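Local coordinates for protein GH127 beta-L-arabinofuranoside (Geobacillus stearothermophilus, PDB 4QK0) that probably hydrolyses terminal beta-L-arabinofuranosyl linkages as a glycoside hydrolase of family 127, at residues Val29-Val34 with Leu90-Asp95; Gly190-Glu195 with Asp219-Gln224; Gln251-Ile254 with Glu258-Gln261. All coordinates share one frame; numbering follows the deposited sequence.

Interaction 1: residues Val29-Val34 with Leu90-Asp95; sequences VVRHEV and LETKRD
Arg-31 reaches from the middle of helix 22-42 to Thr-92 and Lys-93, near the C-terminal end of helix 76-92, so that a long arginine side chain bridges two helices of the (alpha/alpha) barrel typical of GH127 catalytic domains. The main chains stand well apart here, the closest CA atoms, those of Arg-31 and Leu-90, being 9.6 Å from each other. Arg-31 spans the gap by leaving its helix with CG anti to the backbone N and an extended chain as far as CD, then bending at chi3 (-83°), which turns the guanidinium to present an edge to one neighbour and a face to the other. At the edge, Arg-31 NH2 donates to Thr-92 OG1 over 2.8 Å, with the oxygen almost exactly in the guanidinium plane and an N-H...O angle of 152°. Over one face lies the aliphatic part of Lys-93: its CB sits 3.7 Å from Arg-31 NH2, nearer the rim of the group than its centre. Beyond CD the lysine chain bends off, and its NZ stays 6.0 Å from Arg-31 NE, a spacing that probably limits repulsion between the like charges on this partly solvent-exposed surface. Arg-31 NH2 and Thr-92 OG1 are both hydrogen-bonded to Leu-89 O as well. A water completes the grip, accepting from Arg-31 NE at 2.6 Å and donating to Lys-93 O at 3.0 Å.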
ATOM      1  N   VAL A  29      -0.962 -10.268  34.697  1.00 31.65           N
ATOM      2  CA  VAL A  29      -0.195  -9.230  34.001  1.00 27.03           C
ATOM      3  C   VAL A  29      -0.952  -7.921  33.982  1.00 26.34           C
ATOM      4  O   VAL A  29      -0.376  -6.839  34.213  1.00 25.46           O
ATOM      5  CB  VAL A  29       0.170  -9.674  32.571  1.00 28.60           C
ATOM      6  CG1 VAL A  29       0.608  -8.494  31.739  1.00 27.55           C
ATOM      7  CG2 VAL A  29       1.281 -10.718  32.628  1.00 30.76           C
ATOM      8  N   VAL A  30      -2.239  -7.966  33.670  1.00 23.65           N
ATOM      9  CA  VAL A  30      -3.010  -6.708  33.685  1.00 23.53           C
ATOM     10  C   VAL A  30      -3.028  -6.070  35.067  1.00 23.20           C
ATOM     11  O   VAL A  30      -2.924  -4.844  35.208  1.00 23.28           O
ATOM     12  CB  VAL A  30      -4.474  -6.967  33.208  1.00 23.89           C
ATOM     13  CG1 VAL A  30      -5.369  -5.773  33.491  1.00 25.22           C
ATOM     14  CG2 VAL A  30      -4.512  -7.243  31.734  1.00 24.01           C
ATOM     15  N   ARG A  31      -3.170  -6.909  36.096  1.00 27.83           N
ATOM     16  CA  ARG A  31      -3.289  -6.422  37.475  1.00 29.22           C
ATOM     17  C   ARG A  31      -1.990  -5.849  38.000  1.00 32.68           C
ATOM     18  O   ARG A  31      -2.000  -4.797  38.648  1.00 32.38           O
ATOM     19  CB  ARG A  31      -3.765  -7.553  38.418  1.00 30.97           C
ATOM     20  CG  ARG A  31      -3.920  -7.098  39.900  1.00 31.98           C
ATOM     21  CD  ARG A  31      -4.407  -8.235  40.786  1.00 34.14           C
ATOM     22  NE  ARG A  31      -5.852  -8.283  40.644  1.00 38.73           N
ATOM     23  CZ  ARG A  31      -6.553  -9.256  40.097  1.00 34.32           C
ATOM     24  NH1 ARG A  31      -5.968 -10.356  39.669  1.00 38.14           N
ATOM     25  NH2 ARG A  31      -7.865  -9.119  40.018  1.00 32.79           N
ATOM     26  N   HIS A  32      -0.873  -6.525  37.728  1.00 31.72           N
ATOM     27  CA  HIS A  32       0.397  -6.103  38.331  1.00 34.58           C
ATOM     28  C   HIS A  32       1.228  -5.181  37.472  1.00 35.42           C
ATOM     29  O   HIS A  32       1.925  -4.357  38.011  1.00 38.58           O
ATOM     30  CB  HIS A  32       1.201  -7.309  38.767  1.00 38.14           C
ATOM     31  CG  HIS A  32       0.496  -8.116  39.805  1.00 46.33           C
ATOM     32  ND1 HIS A  32       0.228  -9.463  39.657  1.00 54.75           N
ATOM     33  CD2 HIS A  32      -0.076  -7.743  40.979  1.00 51.34           C
ATOM     34  CE1 HIS A  32      -0.445  -9.893  40.713  1.00 55.95           C
ATOM     35  NE2 HIS A  32      -0.645  -8.869  41.528  1.00 52.86           N
ATOM     36  N   GLU A  33       1.111  -5.258  36.149  1.00 33.96           N
ATOM     37  CA  GLU A  33       1.890  -4.404  35.248  1.00 32.89           C
ATOM     38  C   GLU A  33       1.050  -3.350  34.539  1.00 30.82           C
ATOM     39  O   GLU A  33       1.338  -2.159  34.624  1.00 28.79           O
ATOM     40  CB  GLU A  33       2.609  -5.286  34.216  1.00 36.99           C
ATOM     41  CG  GLU A  33       3.261  -4.507  33.078  1.00 41.17           C
ATOM     42  CD  GLU A  33       4.360  -3.554  33.564  1.00 42.12           C
ATOM     43  OE1 GLU A  33       4.435  -2.395  33.061  1.00 41.55           O
ATOM     44  OE2 GLU A  33       5.156  -3.987  34.448  1.00 46.92           O
ATOM     45  N   VAL A  34       0.025  -3.782  33.815  1.00 26.85           N
ATOM     46  CA  VAL A  34      -0.646  -2.866  32.924  1.00 25.45           C
ATOM     47  C   VAL A  34      -1.403  -1.769  33.622  1.00 25.77           C
ATOM     48  O   VAL A  34      -1.211  -0.577  33.338  1.00 26.34           O
ATOM     49  CB  VAL A  34      -1.605  -3.597  31.978  1.00 27.21           C
ATOM     50  CG1 VAL A  34      -2.226  -2.620  31.000  1.00 26.45           C
ATOM     51  CG2 VAL A  34      -0.905  -4.693  31.191  1.00 26.39           C
ATOM     52  N   LEU A  90     -11.271  -5.771  40.580  1.00 30.72           N
ATOM     53  CA  LEU A  90     -11.817  -5.879  41.923  1.00 33.59           C
ATOM     54  C   LEU A  90     -12.850  -6.970  42.098  1.00 36.82           C
ATOM     55  O   LEU A  90     -13.033  -7.411  43.213  1.00 41.82           O
ATOM     56  CB  LEU A  90     -12.418  -4.551  42.369  1.00 34.80           C
ATOM     57  CG  LEU A  90     -11.430  -3.390  42.495  1.00 33.76           C
ATOM     58  CD1 LEU A  90     -12.140  -2.092  42.809  1.00 35.93           C
ATOM     59  CD2 LEU A  90     -10.366  -3.656  43.555  1.00 36.70           C
ATOM     60  N   GLU A  91     -13.540  -7.394  41.039  1.00 40.46           N
ATOM     61  CA  GLU A  91     -14.432  -8.561  41.111  1.00 43.15           C
ATOM     62  C   GLU A  91     -13.679  -9.838  41.395  1.00 51.60           C
ATOM     63  O   GLU A  91     -14.263 -10.769  41.920  1.00 60.68           O
ATOM     64  CB  GLU A  91     -15.171  -8.807  39.794  1.00 48.16           C
ATOM     65  CG  GLU A  91     -16.315  -7.866  39.488  1.00 52.70           C
ATOM     66  CD  GLU A  91     -17.141  -8.280  38.271  1.00 60.58           C
ATOM     67  OE1 GLU A  91     -16.582  -8.900  37.337  1.00 64.03           O
ATOM     68  OE2 GLU A  91     -18.365  -7.980  38.237  1.00 63.74           O
ATOM     69  N   THR A  92     -12.421  -9.939  40.977  1.00 52.32           N
ATOM     70  CA  THR A  92     -11.687 -11.198  41.110  1.00 54.46           C
ATOM     71  C   THR A  92     -10.594 -11.136  42.181  1.00 57.01           C
ATOM     72  O   THR A  92      -9.875 -12.088  42.370  1.00 51.05           O
ATOM     73  CB  THR A  92     -11.049 -11.655  39.765  1.00 52.74           C
ATOM     74  OG1 THR A  92     -10.019 -10.739  39.356  1.00 54.22           O
ATOM     75  CG2 THR A  92     -12.102 -11.775  38.671  1.00 50.22           C
ATOM     76  N   LYS A  93     -10.449 -10.005  42.859  1.00 58.63           N
ATOM     77  CA  LYS A  93      -9.508  -9.896  43.971  1.00 56.20           C
ATOM     78  C   LYS A  93      -9.631  -8.512  44.569  1.00 54.67           C
ATOM     79  O   LYS A  93      -9.256  -7.508  43.934  1.00 52.39           O
ATOM     80  CB  LYS A  93      -8.063 -10.127  43.524  1.00 55.85           C
ATOM     81  CG  LYS A  93      -7.079 -10.101  44.686  1.00 58.65           C
ATOM     82  CD  LYS A  93      -5.623 -10.150  44.248  1.00 57.44           C
ATOM     83  CE  LYS A  93      -4.856  -9.106  45.113  1.00 61.00           C
ATOM     84  NZ  LYS A  93      -3.892  -9.710  46.078  1.00 64.58           N
ATOM     85  N   ARG A  94     -10.180  -8.440  45.774  1.00 60.70           N
ATOM     86  CA  ARG A  94     -10.339  -7.139  46.427  1.00 67.67           C
ATOM     87  C   ARG A  94      -8.960  -6.589  46.763  1.00 57.59           C
ATOM     88  O   ARG A  94      -8.004  -7.325  46.992  1.00 53.23           O
ATOM     89  CB  ARG A  94     -11.266  -7.195  47.660  1.00 77.63           C
ATOM     90  CG  ARG A  94     -12.721  -7.601  47.357  1.00 83.03           C
ATOM     91  CD  ARG A  94     -13.440  -6.688  46.343  1.00 82.45           C
ATOM     92  NE  ARG A  94     -14.019  -5.441  46.848  1.00 89.93           N
ATOM     93  CZ  ARG A  94     -15.333  -5.203  46.966  1.00 82.43           C
ATOM     94  NH1 ARG A  94     -15.773  -4.030  47.418  1.00 77.67           N
ATOM     95  NH2 ARG A  94     -16.219  -6.143  46.644  1.00 86.83           N
ATOM     96  N   ASP A  95      -8.851  -5.284  46.647  1.00 48.59           N
ATOM     97  CA  ASP A  95      -7.615  -4.591  46.888  1.00 46.04           C
ATOM     98  C   ASP A  95      -8.046  -3.217  47.376  1.00 44.65           C
ATOM     99  O   ASP A  95      -8.533  -2.386  46.582  1.00 37.46           O
ATOM    100  CB  ASP A  95      -6.749  -4.486  45.624  1.00 51.96           C
ATOM    101  CG  ASP A  95      -5.464  -3.677  45.868  1.00 55.43           C
ATOM    102  OD1 ASP A  95      -5.341  -3.009  46.914  1.00 59.96           O
ATOM    103  OD2 ASP A  95      -4.565  -3.716  45.031  1.00 63.91           O
TER
HETATM  104  O   HOH W   1      -7.262  -6.506  41.869  1.00 38.57           O

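Interaction 2: residues Gly190-Glu195 with Asp219-Gln224; sequences GHQEIE and DQRGQQ
Gly-190 and Arg-221 mark the nearest approach of the two backbones, their CA atoms 9.7 Å apart, with the 190-195 segment running into helix 194-205 and the other leaving helix 208-220 through a type II beta turn from Gln-220 to Gln-223. Arg-221, the first residue past that helix, bridges the distance with a chain extended from CG to NE. Its guanidinium lies against the side-chain amide of Gln-192 in an offset (parallel-displaced) stack, the planes 13° apart and Gln-192 CD 3.2 Å from Arg-221 NH2. A bend at chi2 (90°) turns the glutamine amide flat over the arginine, but neither group bonds the other: Gln-192 NE2 turns to Gln-251 OE1, and Arg-221 NH2 to the carbonyls of Asp-189 and His-250. An alanine in place of Gln-192 is likely to strip the cover from this face of the guanidinium and leave Gln-251 OE1 without this amide N-H. The Glu-195 carboxylate stands at 77° to the guanidinium, and its OE2 remains 4.0 Å from Arg-221 NH1, well out of the plane, so any attraction between the opposite charges acts without an N-H aimed at the oxygen. Water 2 closes the gap, donating to Glu-195 OE2 at 2.6 Å and accepting from Arg-221 NH1 at 2.8 Å. The other carboxylate oxygen, OE1, takes the backbone N of Glu-193 at 2.9 Å, a bond back to the N-cap residue of helix 194-205. A buried arginine thus joins the segment entering helix 194-205 to the one leaving helix 208-220, consecutive helices of the GH127 catalytic domain, an (alpha/alpha) barrel.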
ATOM      1  N   GLY A 190     -20.011  11.399  16.362  1.00 25.35           N
ATOM      2  CA  GLY A 190     -19.179  10.923  15.262  1.00 24.12           C
ATOM      3  C   GLY A 190     -18.498   9.640  15.600  1.00 20.56           C
ATOM      4  O   GLY A 190     -18.153   8.850  14.721  1.00 21.89           O
ATOM      5  N   HIS A 191     -18.374   9.373  16.891  1.00 19.94           N
ATOM      6  CA  HIS A 191     -17.881   8.092  17.318  1.00 19.15           C
ATOM      7  C   HIS A 191     -18.880   7.402  18.225  1.00 22.35           C
ATOM      8  O   HIS A 191     -19.002   7.737  19.404  1.00 21.84           O
ATOM      9  CB  HIS A 191     -16.542   8.234  18.039  1.00 19.22           C
ATOM     10  CG  HIS A 191     -15.757   6.971  18.106  1.00 20.59           C
ATOM     11  ND1 HIS A 191     -16.320   5.756  18.429  1.00 20.81           N
ATOM     12  CD2 HIS A 191     -14.432   6.728  17.896  1.00 21.17           C
ATOM     13  CE1 HIS A 191     -15.382   4.817  18.418  1.00 21.08           C
ATOM     14  NE2 HIS A 191     -14.234   5.383  18.077  1.00 20.94           N
ATOM     15  N   GLN A 192     -19.495   6.348  17.679  1.00 21.39           N
ATOM     16  CA  GLN A 192     -20.428   5.566  18.379  1.00 22.00           C
ATOM     17  C   GLN A 192     -19.801   4.952  19.602  1.00 21.49           C
ATOM     18  O   GLN A 192     -18.598   4.663  19.634  1.00 23.99           O
ATOM     19  CB  GLN A 192     -21.027   4.493  17.472  1.00 22.00           C
ATOM     20  CG  GLN A 192     -21.604   5.018  16.185  1.00 22.31           C
ATOM     21  CD  GLN A 192     -20.602   5.060  15.024  1.00 24.32           C
ATOM     22  OE1 GLN A 192     -19.492   5.547  15.178  1.00 23.37           O
ATOM     23  NE2 GLN A 192     -20.996   4.525  13.860  1.00 25.55           N
ATOM     24  N   GLU A 193     -20.631   4.791  20.631  1.00 19.86           N
ATOM     25  CA  GLU A 193     -20.251   4.268  21.938  1.00 21.04           C
ATOM     26  C   GLU A 193     -21.389   4.538  22.946  1.00 20.81           C
ATOM     27  O   GLU A 193     -21.676   3.688  23.766  1.00 21.40           O
ATOM     28  CB  GLU A 193     -18.919   4.862  22.482  1.00 20.73           C
ATOM     29  CG  GLU A 193     -18.724   4.829  23.986  1.00 21.46           C
ATOM     30  CD  GLU A 193     -18.526   3.436  24.550  1.00 24.36           C
ATOM     31  OE1 GLU A 193     -18.296   2.477  23.789  1.00 22.84           O
ATOM     32  OE2 GLU A 193     -18.576   3.291  25.790  1.00 28.66           O
ATOM     33  N   ILE A 194     -21.962   5.716  22.911  1.00 22.65           N
ATOM     34  CA  ILE A 194     -23.024   6.086  23.876  1.00 26.24           C
ATOM     35  C   ILE A 194     -24.203   5.115  23.766  1.00 26.60           C
ATOM     36  O   ILE A 194     -24.807   4.740  24.783  1.00 28.40           O
ATOM     37  CB  ILE A 194     -23.488   7.544  23.687  1.00 27.73           C
ATOM     38  CG1 ILE A 194     -24.400   8.007  24.836  1.00 28.19           C
ATOM     39  CG2 ILE A 194     -24.232   7.740  22.388  1.00 28.98           C
ATOM     40  CD1 ILE A 194     -23.747   8.013  26.176  1.00 27.09           C
ATOM     41  N   GLU A 195     -24.427   4.597  22.561  1.00 26.18           N
ATOM     42  CA  GLU A 195     -25.562   3.717  22.327  1.00 24.80           C
ATOM     43  C   GLU A 195     -25.410   2.391  23.083  1.00 25.31           C
ATOM     44  O   GLU A 195     -26.324   1.995  23.845  1.00 22.93           O
ATOM     45  CB  GLU A 195     -25.795   3.507  20.858  1.00 24.72           C
ATOM     46  CG  GLU A 195     -25.906   4.797  20.091  1.00 25.79           C
ATOM     47  CD  GLU A 195     -24.561   5.323  19.527  1.00 26.23           C
ATOM     48  OE1 GLU A 195     -23.492   4.819  19.952  1.00 21.15           O
ATOM     49  OE2 GLU A 195     -24.614   6.215  18.632  1.00 24.60           O
ATOM     50  N   ASP A 219     -31.599   5.174  15.616  1.00 29.22           N
ATOM     51  CA  ASP A 219     -32.586   5.442  14.553  1.00 30.99           C
ATOM     52  C   ASP A 219     -32.358   6.747  13.868  1.00 26.27           C
ATOM     53  O   ASP A 219     -32.727   6.886  12.717  1.00 23.91           O
ATOM     54  CB  ASP A 219     -34.060   5.383  15.054  1.00 34.19           C
ATOM     55  CG  ASP A 219     -34.449   4.009  15.516  1.00 35.41           C
ATOM     56  OD1 ASP A 219     -33.858   2.991  15.027  1.00 37.59           O
ATOM     57  OD2 ASP A 219     -35.365   3.933  16.371  1.00 43.44           O
ATOM     58  N   GLN A 220     -31.715   7.687  14.535  1.00 24.12           N
ATOM     59  CA  GLN A 220     -31.523   9.001  13.930  1.00 24.85           C
ATOM     60  C   GLN A 220     -30.307   9.093  12.985  1.00 24.58           C
ATOM     61  O   GLN A 220     -30.267   9.929  12.086  1.00 24.80           O
ATOM     62  CB  GLN A 220     -31.326  10.036  15.006  1.00 24.94           C
ATOM     63  CG  GLN A 220     -31.478  11.444  14.488  1.00 25.88           C
ATOM     64  CD  GLN A 220     -32.891  11.752  13.982  1.00 27.52           C
ATOM     65  OE1 GLN A 220     -33.866  11.163  14.408  1.00 30.77           O
ATOM     66  NE2 GLN A 220     -32.983  12.698  13.079  1.00 25.80           N
ATOM     67  N   ARG A 221     -29.330   8.221  13.205  1.00 27.43           N
ATOM     68  CA  ARG A 221     -28.090   8.218  12.432  1.00 25.42           C
ATOM     69  C   ARG A 221     -28.354   8.025  10.968  1.00 26.12           C
ATOM     70  O   ARG A 221     -29.064   7.095  10.548  1.00 26.36           O
ATOM     71  CB  ARG A 221     -27.138   7.141  12.926  1.00 26.18           C
ATOM     72  CG  ARG A 221     -25.700   7.460  12.668  1.00 26.93           C
ATOM     73  CD  ARG A 221     -24.783   6.334  13.111  1.00 27.70           C
ATOM     74  NE  ARG A 221     -23.396   6.811  13.111  1.00 24.44           N
ATOM     75  CZ  ARG A 221     -22.848   7.563  14.070  1.00 26.80           C
ATOM     76  NH1 ARG A 221     -23.577   7.939  15.119  1.00 26.80           N
ATOM     77  NH2 ARG A 221     -21.573   7.947  13.984  1.00 23.98           N
ATOM     78  N   GLY A 222     -27.764   8.911  10.182  1.00 28.71           N
ATOM     79  CA  GLY A 222     -27.837   8.788   8.733  1.00 33.05           C
ATOM     80  C   GLY A 222     -29.093   9.358   8.111  1.00 33.21           C
ATOM     81  O   GLY A 222     -29.224   9.350   6.904  1.00 32.83           O
ATOM     82  N   GLN A 223     -29.985   9.908   8.934  1.00 36.46           N
ATOM     83  CA  GLN A 223     -31.173  10.560   8.404  1.00 37.59           C
ATOM     84  C   GLN A 223     -30.819  11.880   7.722  1.00 36.86           C
ATOM     85  O   GLN A 223     -29.925  12.605   8.151  1.00 34.92           O
ATOM     86  CB  GLN A 223     -32.224  10.838   9.500  1.00 39.64           C
ATOM     87  CG  GLN A 223     -32.789   9.622  10.207  1.00 42.43           C
ATOM     88  CD  GLN A 223     -33.467   8.553   9.324  1.00 49.53           C
ATOM     89  OE1 GLN A 223     -33.544   7.367   9.712  1.00 45.34           O
ATOM     90  NE2 GLN A 223     -33.995   8.953   8.166  1.00 57.52           N
ATOM     91  N   GLN A 224     -31.559  12.191   6.670  1.00 38.81           N
ATOM     92  CA  GLN A 224     -31.448  13.464   5.971  1.00 43.16           C
ATOM     93  C   GLN A 224     -32.469  14.413   6.577  1.00 38.30           C
ATOM     94  O   GLN A 224     -33.518  13.978   7.002  1.00 38.68           O
ATOM     95  CB  GLN A 224     -31.742  13.292   4.480  1.00 46.48           C
ATOM     96  CG  GLN A 224     -30.874  12.263   3.774  1.00 49.24           C
ATOM     97  CD  GLN A 224     -29.576  12.824   3.228  1.00 56.62           C
ATOM     98  OE1 GLN A 224     -29.286  14.011   3.333  1.00 66.31           O
ATOM     99  NE2 GLN A 224     -28.784  11.954   2.621  1.00 59.47           N
TER
HETATM  100  O   HOH W   2     -25.823   6.873  16.408  1.00 20.69           O

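Interaction 3: residues Gln251-Ile254 with Glu258-Gln261; sequences QAHI and EQKQ
Gln-259 drives its side-chain amide into the bend formed by Gln-251 to Ile-254, and one nitrogen there does most of the work. With the chain extended beyond CG, NE2 reaches two backbone carbonyls at once, donating to Gln-251 O over 2.9 Å and to Ile-254 O over 3.0 Å. Both oxygens lie close to the amide plane, as two N-H groups of one nitrogen require, yet they are met differently: the donor stands above the carbonyl plane of Gln-251, whereas at Ile-254 it is only moderately tilted, and the second bond is the straighter, at 161° against 150°. The two bonds together fix the rotation of the amide. Around it the packing is close. His-253 CE1 rests 3.4 Å from Gln-259 CD, the ring inclined 42° to the amide, while Ile-254 CG1 touches Gln-259 CG and Gln-251 CB meets Gln-259 OE1. Helix 266-283 adds Met-272 against the Gln-259 side chain. Toward Glu-258 the contact opens out. There Ile-254 CD1 comes to 3.5 Å from Glu-258 O and lies against its CB, a van der Waals contact of the isoleucine methyl with backbone and CB of an exposed residue. Water takes over on another flank, where water 3 lies 3.2 Å from His-253 NE2, in the plane of its ring, and donates to Gln-261 O at 2.7 Å. The contact lies within the irregular loop between helix 227-234 and strand 264-265 of the GH127 catalytic domain, its two limbs joined by side-chain-to-backbone hydrogen bonds where no strand pairing exists.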
ATOM      1  N   GLN A 251     -20.231   5.852   9.552  1.00 24.05           N
ATOM      2  CA  GLN A 251     -21.418   5.043   9.273  1.00 22.58           C
ATOM      3  C   GLN A 251     -22.717   5.856   9.483  1.00 22.57           C
ATOM      4  O   GLN A 251     -23.703   5.337   9.984  1.00 22.03           O
ATOM      5  CB  GLN A 251     -21.437   3.754  10.117  1.00 24.58           C
ATOM      6  CG  GLN A 251     -20.203   2.870   9.913  1.00 24.19           C
ATOM      7  CD  GLN A 251     -18.997   3.269  10.770  1.00 23.80           C
ATOM      8  OE1 GLN A 251     -19.150   3.899  11.823  1.00 24.82           O
ATOM      9  NE2 GLN A 251     -17.803   2.901  10.321  1.00 22.10           N
ATOM     10  N   ALA A 252     -22.666   7.107   9.057  1.00 21.91           N
ATOM     11  CA  ALA A 252     -23.746   8.029   9.120  1.00 24.30           C
ATOM     12  C   ALA A 252     -24.159   8.473   7.725  1.00 25.17           C
ATOM     13  O   ALA A 252     -24.725   9.551   7.565  1.00 28.77           O
ATOM     14  CB  ALA A 252     -23.353   9.227   9.950  1.00 25.64           C
ATOM     15  N   HIS A 253     -23.913   7.635   6.712  1.00 26.58           N
ATOM     16  CA  HIS A 253     -24.208   7.951   5.300  1.00 28.45           C
ATOM     17  C   HIS A 253     -25.675   7.647   4.952  1.00 29.79           C
ATOM     18  O   HIS A 253     -26.294   8.347   4.151  1.00 28.89           O
ATOM     19  CB  HIS A 253     -23.266   7.204   4.347  1.00 28.86           C
ATOM     20  CG  HIS A 253     -23.189   5.736   4.603  1.00 29.11           C
ATOM     21  ND1 HIS A 253     -22.833   5.216   5.827  1.00 28.61           N
ATOM     22  CD2 HIS A 253     -23.339   4.670   3.774  1.00 28.23           C
ATOM     23  CE1 HIS A 253     -22.830   3.893   5.761  1.00 29.06           C
ATOM     24  NE2 HIS A 253     -23.141   3.537   4.526  1.00 27.00           N
ATOM     25  N   ILE A 254     -26.224   6.626   5.583  1.00 33.43           N
ATOM     26  CA  ILE A 254     -27.608   6.205   5.406  1.00 33.78           C
ATOM     27  C   ILE A 254     -28.070   5.535   6.696  1.00 31.18           C
ATOM     28  O   ILE A 254     -27.261   5.143   7.506  1.00 29.18           O
ATOM     29  CB  ILE A 254     -27.756   5.160   4.261  1.00 36.04           C
ATOM     30  CG1 ILE A 254     -26.954   3.883   4.582  1.00 34.65           C
ATOM     31  CG2 ILE A 254     -27.344   5.747   2.931  1.00 37.51           C
ATOM     32  CD1 ILE A 254     -26.818   2.914   3.406  1.00 40.41           C
ATOM     33  N   GLU A 258     -30.495   0.324   6.391  1.00 30.53           N
ATOM     34  CA  GLU A 258     -30.156   0.213   4.980  1.00 31.58           C
ATOM     35  C   GLU A 258     -28.661  -0.111   4.739  1.00 32.00           C
ATOM     36  O   GLU A 258     -28.246  -0.254   3.599  1.00 32.62           O
ATOM     37  CB  GLU A 258     -30.490   1.517   4.287  1.00 35.32           C
ATOM     38  CG  GLU A 258     -31.972   1.800   4.378  1.00 41.79           C
ATOM     39  CD  GLU A 258     -32.356   3.219   3.957  1.00 47.66           C
ATOM     40  OE1 GLU A 258     -33.303   3.734   4.588  1.00 55.40           O
ATOM     41  OE2 GLU A 258     -31.748   3.828   3.030  1.00 44.85           O
ATOM     42  N   GLN A 259     -27.863  -0.189   5.805  1.00 30.54           N
ATOM     43  CA  GLN A 259     -26.441  -0.565   5.704  1.00 27.62           C
ATOM     44  C   GLN A 259     -26.317  -2.075   5.575  1.00 28.26           C
ATOM     45  O   GLN A 259     -26.595  -2.845   6.517  1.00 28.09           O
ATOM     46  CB  GLN A 259     -25.630  -0.008   6.901  1.00 24.96           C
ATOM     47  CG  GLN A 259     -25.580   1.495   6.872  1.00 24.28           C
ATOM     48  CD  GLN A 259     -24.739   2.099   7.983  1.00 28.81           C
ATOM     49  OE1 GLN A 259     -23.745   1.500   8.449  1.00 25.61           O
ATOM     50  NE2 GLN A 259     -25.149   3.283   8.449  1.00 26.95           N
ATOM     51  N   LYS A 260     -25.905  -2.503   4.387  1.00 28.55           N
ATOM     52  CA  LYS A 260     -25.733  -3.910   4.102  1.00 32.37           C
ATOM     53  C   LYS A 260     -24.283  -4.360   4.008  1.00 32.23           C
ATOM     54  O   LYS A 260     -24.024  -5.570   3.975  1.00 26.15           O
ATOM     55  CB  LYS A 260     -26.457  -4.247   2.801  1.00 39.27           C
ATOM     56  CG  LYS A 260     -27.962  -4.034   2.908  1.00 45.53           C
ATOM     57  CD  LYS A 260     -28.699  -4.497   1.661  1.00 55.31           C
ATOM     58  CE  LYS A 260     -30.096  -3.891   1.589  1.00 58.45           C
ATOM     59  NZ  LYS A 260     -30.793  -3.947   2.909  1.00 57.10           N
ATOM     60  N   GLN A 261     -23.366  -3.389   3.950  1.00 30.25           N
ATOM     61  CA  GLN A 261     -21.923  -3.638   4.054  1.00 29.00           C
ATOM     62  C   GLN A 261     -21.319  -2.846   5.160  1.00 23.13           C
ATOM     63  O   GLN A 261     -21.690  -1.698   5.403  1.00 23.36           O
ATOM     64  CB  GLN A 261     -21.151  -3.234   2.781  1.00 30.95           C
ATOM     65  CG  GLN A 261     -21.403  -4.126   1.584  1.00 36.51           C
ATOM     66  CD  GLN A 261     -22.682  -3.732   0.891  1.00 42.48           C
ATOM     67  OE1 GLN A 261     -23.011  -2.556   0.835  1.00 44.90           O
ATOM     68  NE2 GLN A 261     -23.396  -4.702   0.353  1.00 47.20           N
TER
HETATM   69  O   HOH W   3     -23.157   0.366   4.351  1.00 26.58           O

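Overall arrangement
All three contacts belong to the catalytic domain and follow one another along the chain, yet they fall into two neighbourhoods. Interactions 2 and 3 are neighbours, their centres 11 Å apart, and they touch: Gln-192 NE2 probably donates a hydrogen bond to Gln-251 OE1 over 2.8 Å, and Arg-221 CD packs 3.5 Å from Gln-251 O. Gln-251 of interaction 3 thus meets both stacked side chains of interaction 2. Interaction 1 lies far off, its centre 35 Å from that of interaction 2 and 40 Å from that of interaction 3, on the side of the chain's centre opposite to interaction 3. It joins helices at the surface, whereas interaction 2 is buried.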